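Local coordinates for uncharacterized lipoprotein YjhA (PDB 3CFU) that is of unknown function but is a predicted membrane-anchored lipoprotein of Bacillus subtilis, represented here by the part that carries its DUF4352 domain, at residues H2-T7 / F15-V20; F8-T13 / I144-K149; E52-N57 / G101-G106; Q78-V83 / Y110-G115. All coordinates share one frame; numbering follows the deposited sequence.

Interaction 1. Residues H2-T7 / F15-V20; sequences HKIGET and FTVNKV
Gly-5 and Ile-4 meet the backbone of Val-17 and Asn-18. The N-H of Gly-5 points at the carbonyl of Val-17, with N 2.8 Å from O. It is the single hydrogen bond between residues 2-7 and 15-20. Next to it the CG2 methyl of Ile-4 rests on the backbone, 3.3 Å from O of Asn-18 and slightly farther from O of Val-17. CG2 can lie there because it stands anti to the backbone N of Ile-4 (chi1 -56°, measured to CG1). The longer branch of Ile-4 serves another partner: CD1 meets CG2 of Val-20 at 3.8 Å, and the two side chains cross at about a right angle. Toward the other end, OG1 of Thr-7 sits 3.6 Å from CB of Thr-16. CA of Thr-7 also makes a CA-H...O contact with O of Phe-15.

The arrangement is the lead-in to an edge strand. Residues 2-7 run into strand 7-10, the outermost strand beside 13-23 in an antiparallel sheet. A type II beta turn from Lys-3 to Glu-6 shapes the lead-in. Gly-5 has phi 101°, where any side chain would collide with the carbonyl O of Ile-4. The turn's own bond, Glu-6 N to Lys-3 O, is weak. A side-chain bond spans the same bend: ND1 of His-2 donates to OE1 of Glu-6 at 3.0 Å. OE1 lies in the imidazole plane, but the donor stands above the carboxylate plane. The His-2 ring also stacks on Phe-8. On the far side of 15-20, the backbones of Thr-16 and Asn-18 bond to Thr-54 and Glu-52.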
loop_
_atom_site.group_PDB
_atom_site.type_symbol
_atom_site.label_atom_id
_atom_site.label_comp_id
_atom_site.label_asym_id
_atom_site.label_seq_id
_atom_site.Cartn_x
_atom_site.Cartn_y
_atom_site.Cartn_z
ATOM N N HIS A 2 -1.325 13.878 3.805
ATOM C CA HIS A 2 -2.374 13.470 2.882
ATOM C C HIS A 2 -3.399 12.717 3.718
ATOM O O HIS A 2 -3.061 12.052 4.694
ATOM C CB HIS A 2 -1.824 12.592 1.743
ATOM C CG HIS A 2 -0.872 13.313 0.833
ATOM N ND1 HIS A 2 -1.266 14.328 -0.013
ATOM C CD2 HIS A 2 0.469 13.194 0.673
ATOM C CE1 HIS A 2 -0.212 14.803 -0.653
ATOM N NE2 HIS A 2 0.853 14.133 -0.255
ATOM N N LYS A 3 -4.660 12.853 3.340
ATOM C CA LYS A 3 -5.751 12.228 4.060
ATOM C C LYS A 3 -6.341 11.068 3.280
ATOM O O LYS A 3 -6.076 10.915 2.090
ATOM C CB LYS A 3 -6.841 13.278 4.327
ATOM N N ILE A 4 -7.141 10.253 3.959
ATOM C CA ILE A 4 -7.816 9.130 3.323
ATOM C C ILE A 4 -8.866 9.716 2.371
ATOM O O ILE A 4 -9.595 10.631 2.741
ATOM C CB ILE A 4 -8.552 8.265 4.360
ATOM C CG1 ILE A 4 -7.574 7.790 5.431
ATOM C CG2 ILE A 4 -9.206 7.077 3.682
ATOM C CD1 ILE A 4 -8.170 6.771 6.381
ATOM N N GLY A 5 -8.932 9.194 1.149
ATOM C CA GLY A 5 -9.899 9.673 0.179
ATOM C C GLY A 5 -9.342 10.626 -0.866
ATOM O O GLY A 5 -9.873 10.733 -1.977
ATOM N N GLU A 6 -8.262 11.312 -0.518
ATOM C CA GLU A 6 -7.642 12.273 -1.422
ATOM C C GLU A 6 -6.679 11.658 -2.445
ATOM O O GLU A 6 -5.876 10.771 -2.120
ATOM C CB GLU A 6 -6.912 13.334 -0.585
ATOM C CG GLU A 6 -5.987 14.282 -1.358
ATOM C CD GLU A 6 -5.004 15.016 -0.432
ATOM O OE1 GLU A 6 -3.925 15.439 -0.907
ATOM O OE2 GLU A 6 -5.311 15.168 0.772
ATOM N N THR A 7 -6.783 12.131 -3.684
ATOM C CA THR A 7 -5.925 11.692 -4.780
ATOM C C THR A 7 -4.836 12.762 -4.946
ATOM O O THR A 7 -5.125 13.962 -4.883
ATOM C CB THR A 7 -6.721 11.579 -6.116
ATOM O OG1 THR A 7 -7.747 10.588 -5.978
ATOM C CG2 THR A 7 -5.804 11.180 -7.280
ATOM N N PHE A 15 -2.013 8.727 -6.854
ATOM C CA PHE A 15 -2.233 7.703 -5.853
ATOM C C PHE A 15 -3.294 8.060 -4.833
ATOM O O PHE A 15 -3.416 9.217 -4.425
ATOM C CB PHE A 15 -0.919 7.447 -5.115
ATOM C CG PHE A 15 -1.040 6.481 -3.987
ATOM C CD1 PHE A 15 -1.079 5.119 -4.231
ATOM C CD2 PHE A 15 -1.152 6.933 -2.680
ATOM C CE1 PHE A 15 -1.224 4.222 -3.202
ATOM C CE2 PHE A 15 -1.296 6.044 -1.639
ATOM C CZ PHE A 15 -1.337 4.679 -1.902
ATOM N N THR A 16 -4.042 7.065 -4.382
ATOM C CA THR A 16 -5.064 7.351 -3.401
ATOM C C THR A 16 -5.359 6.199 -2.457
ATOM O O THR A 16 -5.314 5.031 -2.846
ATOM C CB THR A 16 -6.397 7.800 -4.097
ATOM O OG1 THR A 16 -7.480 7.754 -3.157
ATOM C CG2 THR A 16 -6.718 6.914 -5.260
ATOM N N VAL A 17 -5.613 6.546 -1.199
ATOM C CA VAL A 17 -5.988 5.557 -0.203
ATOM C C VAL A 17 -7.512 5.713 -0.160
ATOM O O VAL A 17 -8.025 6.759 0.244
ATOM C CB VAL A 17 -5.396 5.864 1.194
ATOM C CG1 VAL A 17 -5.822 4.776 2.172
ATOM C CG2 VAL A 17 -3.876 5.934 1.124
ATOM N N ASN A 18 -8.230 4.682 -0.597
ATOM C CA ASN A 18 -9.692 4.720 -0.639
ATOM C C ASN A 18 -10.345 4.620 0.734
ATOM O O ASN A 18 -10.832 5.619 1.261
ATOM C CB ASN A 18 -10.203 3.607 -1.550
ATOM C CG ASN A 18 -9.711 3.757 -2.978
ATOM O OD1 ASN A 18 -9.537 2.769 -3.700
ATOM N ND2 ASN A 18 -9.493 4.997 -3.397
ATOM N N LYS A 19 -10.364 3.423 1.310
ATOM C CA LYS A 19 -10.960 3.238 2.628
ATOM C C LYS A 19 -10.109 2.357 3.520
ATOM O O LYS A 19 -9.153 1.721 3.065
ATOM C CB LYS A 19 -12.336 2.563 2.534
ATOM C CG LYS A 19 -13.016 2.651 1.190
ATOM C CD LYS A 19 -12.969 1.321 0.458
ATOM C CE LYS A 19 -13.885 0.290 1.102
ATOM N NZ LYS A 19 -13.751 -1.023 0.420
ATOM N N VAL A 20 -10.467 2.337 4.801
ATOM C CA VAL A 20 -9.802 1.473 5.755
ATOM C C VAL A 20 -10.873 0.684 6.505
ATOM O O VAL A 20 -11.561 1.214 7.379
ATOM C CB VAL A 20 -8.953 2.222 6.804
ATOM C CG1 VAL A 20 -8.315 1.200 7.748
ATOM C CG2 VAL A 20 -7.872 3.039 6.129
#

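Interaction 2. Residues F8-T13 / I144-K149; sequences FKAGHT and IDYLVK
Phe-8 and Tyr-146 are brought together by their first torsions. In Phe-8, CG lies between the backbone N and the carbonyl carbon, the crowded position (chi1 56°). In Tyr-146, CG stands anti to the carbonyl carbon, beside the backbone N (chi1 -69°). The rings meet obliquely, with their planes at 37°. CE2 of Phe-8 is 3.6 Å from CD2 of Tyr-146 and also touches the tyrosine CB. CZ of Phe-8 reaches on to CG2 of Val-148 at 4.2 Å.

Ala-10 makes the second hold on the tyrosine. Its CB sits over the centre of one ring face, a CH-pi contact 3.6 Å from the ring centroid. CA of Ala-10 lies 3.7 Å from the phenol OH. An alanine in place of Tyr-146 would probably cost the methyl of Ala-10 the ring face it rests on and leave a gap beside CE2 of Phe-8.

Ala-10 opens a tight two-residue hairpin with a type II' turn through Gly-11 and His-12. Two donors grip its carbonyl O: OG1 of Thr-13 at 2.8 Å and, at longer range, N of Thr-13. NZ of Lys-9 bonds to O of Gly-11 in the carbonyl plane.

The axes of strands 8-10 and 146-149 stay 9.8 Å apart, too far for backbone pairing, so side chains do the joining. Strand 146-149 pairs with 121-124 in a three-stranded sheet, whereas 7-10 pairs with 13-23. The contact therefore links the edges of the two sheets, next to Tyr-124 of strand 121-124 and Val-17 of strand 13-23.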
loop_
_atom_site.group_PDB
_atom_site.type_symbol
_atom_site.label_atom_id
_atom_site.label_comp_id
_atom_site.label_asym_id
_atom_site.label_seq_id
_atom_site.Cartn_x
_atom_site.Cartn_y
_atom_site.Cartn_z
ATOM N N PHE A 8 -3.588 12.336 -5.135
ATOM C CA PHE A 8 -2.497 13.288 -5.323
ATOM C C PHE A 8 -1.437 12.740 -6.281
ATOM O O PHE A 8 -1.366 11.540 -6.498
ATOM C CB PHE A 8 -1.853 13.662 -3.964
ATOM C CG PHE A 8 -1.354 12.481 -3.163
ATOM C CD1 PHE A 8 -2.226 11.721 -2.390
ATOM C CD2 PHE A 8 -0.012 12.132 -3.186
ATOM C CE1 PHE A 8 -1.768 10.627 -1.651
ATOM C CE2 PHE A 8 0.457 11.047 -2.456
ATOM C CZ PHE A 8 -0.423 10.291 -1.686
ATOM N N LYS A 9 -0.632 13.623 -6.865
ATOM C CA LYS A 9 0.426 13.208 -7.785
ATOM C C LYS A 9 1.666 12.754 -7.011
ATOM O O LYS A 9 2.179 13.480 -6.154
ATOM C CB LYS A 9 0.813 14.360 -8.719
ATOM C CG LYS A 9 1.724 13.958 -9.878
ATOM C CD LYS A 9 2.040 15.166 -10.749
ATOM C CE LYS A 9 3.327 14.973 -11.527
ATOM N NZ LYS A 9 4.430 14.600 -10.604
ATOM N N ALA A 10 2.142 11.554 -7.326
ATOM C CA ALA A 10 3.317 10.984 -6.670
ATOM C C ALA A 10 4.133 10.255 -7.738
ATOM O O ALA A 10 3.821 9.126 -8.120
ATOM C CB ALA A 10 2.870 10.027 -5.577
ATOM N N GLY A 11 5.174 10.917 -8.221
ATOM C CA GLY A 11 5.990 10.332 -9.265
ATOM C C GLY A 11 5.206 10.344 -10.565
ATOM O O GLY A 11 4.609 11.366 -10.932
ATOM N N HIS A 12 5.205 9.202 -11.254
ATOM C CA HIS A 12 4.492 9.039 -12.520
ATOM C C HIS A 12 3.120 8.413 -12.320
ATOM O O HIS A 12 2.542 7.847 -13.249
ATOM C CB HIS A 12 5.315 8.181 -13.478
ATOM C CG HIS A 12 6.546 8.866 -13.977
ATOM N ND1 HIS A 12 6.506 9.854 -14.938
ATOM C CD2 HIS A 12 7.843 8.747 -13.611
ATOM C CE1 HIS A 12 7.726 10.316 -15.142
ATOM N NE2 HIS A 12 8.557 9.662 -14.349
ATOM N N THR A 13 2.599 8.531 -11.107
ATOM C CA THR A 13 1.292 7.979 -10.778
ATOM C C THR A 13 0.444 8.980 -9.991
ATOM O O THR A 13 0.971 9.945 -9.454
ATOM C CB THR A 13 1.417 6.735 -9.845
ATOM O OG1 THR A 13 1.963 7.143 -8.582
ATOM C CG2 THR A 13 2.325 5.677 -10.451
ATOM N N ILE A 144 10.795 9.314 -3.420
ATOM C CA ILE A 144 10.332 10.162 -2.319
ATOM C C ILE A 144 9.153 9.486 -1.611
ATOM O O ILE A 144 8.295 8.887 -2.266
ATOM C CB ILE A 144 9.908 11.570 -2.842
ATOM C CG1 ILE A 144 11.160 12.377 -3.192
ATOM C CG2 ILE A 144 9.072 12.310 -1.800
ATOM C CD1 ILE A 144 10.905 13.823 -3.442
ATOM N N ASP A 145 9.126 9.560 -0.278
ATOM C CA ASP A 145 8.051 8.955 0.522
ATOM C C ASP A 145 6.833 9.891 0.593
ATOM O O ASP A 145 6.988 11.102 0.736
ATOM C CB ASP A 145 8.506 8.691 1.967
ATOM C CG ASP A 145 9.500 7.549 2.102
ATOM O OD1 ASP A 145 9.520 6.635 1.256
ATOM O OD2 ASP A 145 10.255 7.559 3.097
ATOM N N TYR A 146 5.631 9.329 0.510
ATOM C CA TYR A 146 4.392 10.106 0.592
ATOM C C TYR A 146 3.590 9.511 1.722
ATOM O O TYR A 146 3.250 8.331 1.687
ATOM C CB TYR A 146 3.584 10.022 -0.707
ATOM C CG TYR A 146 4.241 10.729 -1.866
ATOM C CD1 TYR A 146 5.199 10.091 -2.648
ATOM C CD2 TYR A 146 3.935 12.063 -2.149
ATOM C CE1 TYR A 146 5.827 10.761 -3.685
ATOM C CE2 TYR A 146 4.557 12.744 -3.178
ATOM C CZ TYR A 146 5.504 12.091 -3.944
ATOM O OH TYR A 146 6.108 12.773 -4.971
ATOM N N LEU A 147 3.282 10.324 2.724
ATOM C CA LEU A 147 2.546 9.830 3.870
ATOM C C LEU A 147 1.063 10.146 3.839
ATOM O O LEU A 147 0.663 11.248 3.486
ATOM C CB LEU A 147 3.144 10.396 5.167
ATOM C CG LEU A 147 4.646 10.237 5.418
ATOM C CD1 LEU A 147 4.921 10.246 6.917
ATOM C CD2 LEU A 147 5.133 8.944 4.826
ATOM N N VAL A 148 0.256 9.156 4.204
ATOM C CA VAL A 148 -1.188 9.323 4.285
ATOM C C VAL A 148 -1.573 8.916 5.697
ATOM O O VAL A 148 -1.459 7.745 6.062
ATOM C CB VAL A 148 -1.959 8.422 3.308
ATOM C CG1 VAL A 148 -3.375 8.958 3.150
ATOM C CG2 VAL A 148 -1.255 8.362 1.963
ATOM N N LYS A 149 -2.006 9.888 6.494
ATOM C CA LYS A 149 -2.404 9.624 7.874
ATOM C C LYS A 149 -3.762 8.938 7.837
ATOM O O LYS A 149 -4.647 9.343 7.085
ATOM C CB LYS A 149 -2.501 10.929 8.653
ATOM C CG LYS A 149 -2.425 10.769 10.160
ATOM C CD LYS A 149 -0.987 10.711 10.646
ATOM C CE LYS A 149 -0.928 10.848 12.160
ATOM N NZ LYS A 149 0.467 10.770 12.677
#

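Interaction 3. Residues E52-N57 / G101-G106; sequences EVTMEN and GKKVTG
The carboxylates of Glu-56 and Glu-52 are each approached from above their plane. CE of Lys-103 stands over OE1 of Glu-56 at 3.1 Å. NZ of Lys-103 continues past it, and its salt bridge to OE1 is long, at 3.9 Å. The lysine chain is fully extended beyond CG, which itself packs on CB of Glu-56. At the other end, CG2 of Thr-105 lies over the Glu-52 carboxylate, 3.8 Å from CD. OE2 of Glu-52 has a salt bridge to Arg-91.

Between these two pairs, OG1 of Thr-54 and OG1 of Thr-105 share a hydrogen bond of 2.9 Å. Either hydroxyl could donate. This polar row lines one side of the strand pair.

The other side is apolar. CB of Met-55, modelled as selenomethionine, meets CG1 of Val-104 at 3.8 Å. Both side chains also pack on Tyr-65 and Leu-98, and Val-53 packs on Leu-122.

The register is regular from Val-53 to Glu-56. Val-53 with Gly-106 and Met-55 with Val-104 are hydrogen-bonded pairs; Thr-54 with Thr-105 and Glu-56 with Lys-103 are non-hydrogen-bonded pairs. It slips at Asn-57, whose N bonds to O of Lys-102 while its O takes N of Gly-101. The apolar face packs on strand 121-124 of the second sheet, as in a beta sandwich, consistent with an immunoglobulin-like fold.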
loop_
_atom_site.group_PDB
_atom_site.type_symbol
_atom_site.label_atom_id
_atom_site.label_comp_id
_atom_site.label_asym_id
_atom_site.label_seq_id
_atom_site.Cartn_x
_atom_site.Cartn_y
_atom_site.Cartn_z
ATOM N N GLU A 52 -7.490 -0.075 1.179
ATOM C CA GLU A 52 -7.688 -0.211 -0.255
ATOM C C GLU A 52 -7.062 1.034 -0.860
ATOM O O GLU A 52 -7.334 2.153 -0.412
ATOM C CB GLU A 52 -9.176 -0.272 -0.619
ATOM C CG GLU A 52 -9.408 -0.457 -2.105
ATOM C CD GLU A 52 -10.872 -0.418 -2.486
ATOM O OE1 GLU A 52 -11.483 0.669 -2.411
ATOM O OE2 GLU A 52 -11.414 -1.482 -2.859
ATOM N N VAL A 53 -6.212 0.833 -1.865
ATOM C CA VAL A 53 -5.531 1.940 -2.532
ATOM C C VAL A 53 -5.669 1.819 -4.052
ATOM O O VAL A 53 -6.010 0.756 -4.577
ATOM C CB VAL A 53 -4.007 1.982 -2.151
ATOM C CG1 VAL A 53 -3.840 2.088 -0.641
ATOM C CG2 VAL A 53 -3.295 0.739 -2.652
ATOM N N THR A 54 -5.408 2.920 -4.753
ATOM C CA THR A 54 -5.493 2.948 -6.204
ATOM C C THR A 54 -4.278 3.654 -6.775
ATOM O O THR A 54 -3.855 4.685 -6.260
ATOM C CB THR A 54 -6.748 3.713 -6.696
ATOM O OG1 THR A 54 -7.923 2.957 -6.381
ATOM C CG2 THR A 54 -6.685 3.943 -8.214
HETATM N N MSE A 55 -3.724 3.078 -7.838
HETATM C CA MSE A 55 -2.575 3.636 -8.536
HETATM C C MSE A 55 -2.969 3.927 -9.976
HETATM O O MSE A 55 -3.504 3.061 -10.671
HETATM C CB MSE A 55 -1.394 2.656 -8.558
HETATM C CG MSE A 55 -0.645 2.547 -7.251
HETATM SE SE MSE A 55 0.808 1.257 -7.266
HETATM C CE MSE A 55 1.996 2.086 -8.547
ATOM N N GLU A 56 -2.703 5.146 -10.425
ATOM C CA GLU A 56 -3.009 5.512 -11.793
ATOM C C GLU A 56 -1.739 5.937 -12.505
ATOM O O GLU A 56 -1.069 6.897 -12.100
ATOM C CB GLU A 56 -4.021 6.657 -11.837
ATOM C CG GLU A 56 -4.231 7.267 -13.222
ATOM C CD GLU A 56 -5.282 8.377 -13.202
ATOM O OE1 GLU A 56 -5.978 8.505 -12.167
ATOM O OE2 GLU A 56 -5.420 9.112 -14.207
ATOM N N ASN A 57 -1.403 5.216 -13.568
ATOM C CA ASN A 57 -0.218 5.538 -14.341
ATOM C C ASN A 57 -0.544 6.703 -15.270
ATOM O O ASN A 57 -1.428 6.599 -16.117
ATOM C CB ASN A 57 0.238 4.320 -15.150
ATOM C CG ASN A 57 1.551 4.558 -15.842
ATOM O OD1 ASN A 57 2.119 3.660 -16.467
ATOM N ND2 ASN A 57 2.045 5.786 -15.743
ATOM N N GLY A 101 -1.896 5.381 -18.538
ATOM C CA GLY A 101 -3.300 5.740 -18.505
ATOM C C GLY A 101 -4.200 4.827 -17.693
ATOM O O GLY A 101 -5.343 5.181 -17.408
ATOM N N LYS A 102 -3.701 3.663 -17.292
ATOM C CA LYS A 102 -4.536 2.736 -16.538
ATOM C C LYS A 102 -4.430 2.788 -15.016
ATOM O O LYS A 102 -3.427 3.229 -14.453
ATOM C CB LYS A 102 -4.264 1.308 -17.022
ATOM C CG LYS A 102 -5.510 0.577 -17.496
ATOM C CD LYS A 102 -5.245 -0.281 -18.736
ATOM C CE LYS A 102 -5.096 0.570 -19.997
ATOM N NZ LYS A 102 -5.351 -0.235 -21.225
ATOM N N LYS A 103 -5.489 2.328 -14.357
ATOM C CA LYS A 103 -5.544 2.301 -12.907
ATOM C C LYS A 103 -5.572 0.867 -12.417
ATOM O O LYS A 103 -5.908 -0.056 -13.163
ATOM C CB LYS A 103 -6.809 2.988 -12.392
ATOM C CG LYS A 103 -6.934 4.465 -12.704
ATOM C CD LYS A 103 -8.179 5.028 -12.025
ATOM C CE LYS A 103 -8.329 6.516 -12.259
ATOM N NZ LYS A 103 -9.576 7.027 -11.619
ATOM N N VAL A 104 -5.209 0.688 -11.152
ATOM C CA VAL A 104 -5.235 -0.615 -10.519
ATOM C C VAL A 104 -5.629 -0.357 -9.062
ATOM O O VAL A 104 -5.143 0.582 -8.432
ATOM C CB VAL A 104 -3.860 -1.354 -10.653
ATOM C CG1 VAL A 104 -2.733 -0.515 -10.076
ATOM C CG2 VAL A 104 -3.931 -2.718 -9.974
ATOM N N THR A 105 -6.556 -1.155 -8.545
ATOM C CA THR A 105 -7.010 -0.983 -7.171
ATOM C C THR A 105 -6.797 -2.291 -6.425
ATOM O O THR A 105 -7.077 -3.369 -6.954
ATOM C CB THR A 105 -8.508 -0.557 -7.119
ATOM O OG1 THR A 105 -8.705 0.613 -7.927
ATOM C CG2 THR A 105 -8.922 -0.224 -5.690
ATOM N N GLY A 106 -6.283 -2.186 -5.202
ATOM C CA GLY A 106 -6.002 -3.364 -4.403
ATOM C C GLY A 106 -5.913 -3.067 -2.920
ATOM O O GLY A 106 -6.041 -1.918 -2.494
#

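Interaction 4. Residues Q78-V83 / Y110-G115; sequences QSVRPV and YVIPKG
Residues 80-82 form an extended loop that runs alongside Tyr-110 and leads into strand 83-84 at Val-83, without strand pairing between the segments. Residues 110-112 are the end of strand 103-112, and the backbones come nearest at Val-83 and Tyr-110, with CA atoms 5.2 Å apart. Two loop carbonyls meet the tyrosine ring. O of Val-80 lies at the ring edge near its plane, 3.1 Å from CD1. O of Arg-81 approaches the same CD1 obliquely at 3.2 Å. CA of Pro-82 sits 3.6 Å from CE1, and the proline CB packs on that atom too. The ring meets the loop with CG anti to the carbonyl carbon of Tyr-110 (chi1 -53°). An alanine in place of Tyr-110 would probably open a gap beside the carbonyls of Val-80 and Arg-81 and leave Pro-82 unsupported on this side.

The contact joins a connecting loop to the edge strand of the four-stranded antiparallel sheet. Tyr-110 and Ile-112 keep their backbone bonds to Leu-49 and Glu-47 in that sheet. The backbone of Val-83 bonds to Ser-109 of the same strand, and that of Val-80 to Leu-72.

Val-80 adds further apolar contact. Its CG1 is 3.8 Å from O of Val-111 and 4.0 Å from CB of Tyr-110. The same methyl loosely reaches CG2 of Ile-112. Farther along, CG2 of Val-83 meets CG1 of Val-111 at 4.4 Å, where both valines also pack on Tyr-28.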
loop_
_atom_site.group_PDB
_atom_site.type_symbol
_atom_site.label_atom_id
_atom_site.label_comp_id
_atom_site.label_asym_id
_atom_site.label_seq_id
_atom_site.Cartn_x
_atom_site.Cartn_y
_atom_site.Cartn_z
ATOM N N GLN A 78 7.652 3.252 13.124
ATOM C CA GLN A 78 8.188 1.917 12.916
ATOM C C GLN A 78 7.297 1.106 11.986
ATOM O O GLN A 78 6.072 1.155 12.077
ATOM C CB GLN A 78 8.347 1.195 14.254
ATOM C CG GLN A 78 9.138 -0.090 14.130
ATOM C CD GLN A 78 9.435 -0.729 15.464
ATOM O OE1 GLN A 78 8.524 -1.055 16.225
ATOM N NE2 GLN A 78 10.718 -0.918 15.756
ATOM N N SER A 79 7.925 0.353 11.095
ATOM C CA SER A 79 7.196 -0.450 10.131
ATOM C C SER A 79 6.385 -1.576 10.751
ATOM O O SER A 79 6.781 -2.167 11.754
ATOM C CB SER A 79 8.166 -1.043 9.106
ATOM O OG SER A 79 8.965 -0.035 8.509
ATOM N N VAL A 80 5.238 -1.856 10.142
ATOM C CA VAL A 80 4.371 -2.933 10.584
ATOM C C VAL A 80 4.317 -3.935 9.434
ATOM O O VAL A 80 3.927 -3.594 8.323
ATOM C CB VAL A 80 2.939 -2.432 10.892
ATOM C CG1 VAL A 80 2.063 -3.602 11.346
ATOM C CG2 VAL A 80 2.982 -1.348 11.962
ATOM N N ARG A 81 4.728 -5.167 9.708
ATOM C CA ARG A 81 4.740 -6.230 8.706
ATOM C C ARG A 81 3.440 -6.305 7.901
ATOM O O ARG A 81 2.357 -6.215 8.463
ATOM C CB ARG A 81 4.968 -7.589 9.379
ATOM C CG ARG A 81 6.333 -7.800 10.064
ATOM C CD ARG A 81 6.463 -7.046 11.395
ATOM N NE ARG A 81 5.215 -7.097 12.152
ATOM C CZ ARG A 81 4.755 -6.101 12.901
ATOM N NH1 ARG A 81 3.606 -6.233 13.550
ATOM N NH2 ARG A 81 5.444 -4.972 13.004
ATOM N N PRO A 82 3.532 -6.471 6.569
ATOM C CA PRO A 82 2.317 -6.559 5.749
ATOM C C PRO A 82 1.667 -7.933 5.918
ATOM O O PRO A 82 2.348 -8.927 6.160
ATOM C CB PRO A 82 2.835 -6.317 4.335
ATOM C CG PRO A 82 4.206 -6.890 4.385
ATOM C CD PRO A 82 4.734 -6.414 5.719
ATOM N N VAL A 83 0.353 -7.992 5.775
ATOM C CA VAL A 83 -0.377 -9.242 5.953
ATOM C C VAL A 83 -1.413 -9.414 4.849
ATOM O O VAL A 83 -1.683 -8.478 4.102
ATOM C CB VAL A 83 -1.132 -9.217 7.336
ATOM C CG1 VAL A 83 -2.445 -9.976 7.248
ATOM C CG2 VAL A 83 -0.251 -9.797 8.438
ATOM N N TYR A 110 -2.638 -5.134 7.644
ATOM C CA TYR A 110 -1.740 -5.126 8.795
ATOM C C TYR A 110 -2.494 -5.414 10.087
ATOM O O TYR A 110 -3.680 -5.110 10.207
ATOM C CB TYR A 110 -1.084 -3.753 8.925
ATOM C CG TYR A 110 -0.410 -3.263 7.672
ATOM C CD1 TYR A 110 0.940 -3.520 7.439
ATOM C CD2 TYR A 110 -1.124 -2.543 6.714
ATOM C CE1 TYR A 110 1.564 -3.074 6.280
ATOM C CE2 TYR A 110 -0.508 -2.092 5.547
ATOM C CZ TYR A 110 0.835 -2.362 5.338
ATOM O OH TYR A 110 1.442 -1.949 4.179
ATOM N N VAL A 111 -1.791 -5.986 11.058
ATOM C CA VAL A 111 -2.380 -6.299 12.349
ATOM C C VAL A 111 -1.875 -5.295 13.376
ATOM O O VAL A 111 -0.669 -5.109 13.544
ATOM C CB VAL A 111 -2.018 -7.720 12.783
ATOM C CG1 VAL A 111 -2.736 -8.721 11.889
ATOM C CG2 VAL A 111 -0.511 -7.927 12.696
ATOM N N ILE A 112 -2.811 -4.638 14.052
ATOM C CA ILE A 112 -2.463 -3.634 15.044
ATOM C C ILE A 112 -3.395 -3.688 16.258
ATOM O O ILE A 112 -4.408 -4.389 16.248
ATOM C CB ILE A 112 -2.531 -2.200 14.437
ATOM C CG1 ILE A 112 -3.985 -1.814 14.143
ATOM C CG2 ILE A 112 -1.691 -2.132 13.169
ATOM C CD1 ILE A 112 -4.221 -0.309 14.072
ATOM N N PRO A 113 -3.053 -2.946 17.325
ATOM C CA PRO A 113 -3.836 -2.880 18.566
ATOM C C PRO A 113 -5.268 -2.397 18.316
ATOM O O PRO A 113 -5.492 -1.509 17.495
ATOM C CB PRO A 113 -3.054 -1.885 19.415
ATOM C CG PRO A 113 -1.653 -2.027 18.929
ATOM C CD PRO A 113 -1.806 -2.169 17.446
ATOM N N LYS A 114 -6.227 -2.963 19.040
ATOM C CA LYS A 114 -7.629 -2.584 18.885
ATOM C C LYS A 114 -7.855 -1.070 18.872
ATOM O O LYS A 114 -7.294 -0.338 19.690
ATOM C CB LYS A 114 -8.465 -3.220 19.993
ATOM N N GLY A 115 -8.683 -0.619 17.930
ATOM C CA GLY A 115 -9.007 0.794 17.795
ATOM C C GLY A 115 -7.841 1.753 17.930
ATOM O O GLY A 115 -7.985 2.847 18.479
#

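How the interactions relate
From the N terminus, interaction 1 closes first, setting the lead-in 2-7 against strand 13-23 across a short hairpin. Its segments alternate with those of interaction 2, whose first half, 8-13, lies between them. Interaction 2 then closes a loop of 130 residues by bringing 144-149 back to the start. Interactions 3 and 4 both fall within that long loop. They cross each other and share strand 103-112, at opposite sides of the chain's centre. Interactions 1 and 3 join through backbone bonds between strands 13-23 and 47-57, within the four-stranded sheet. Interaction 2 ties that sheet to the three-stranded one, and interaction 4 fastens a loop to strand 103-112, at the edge of the four-stranded sheet.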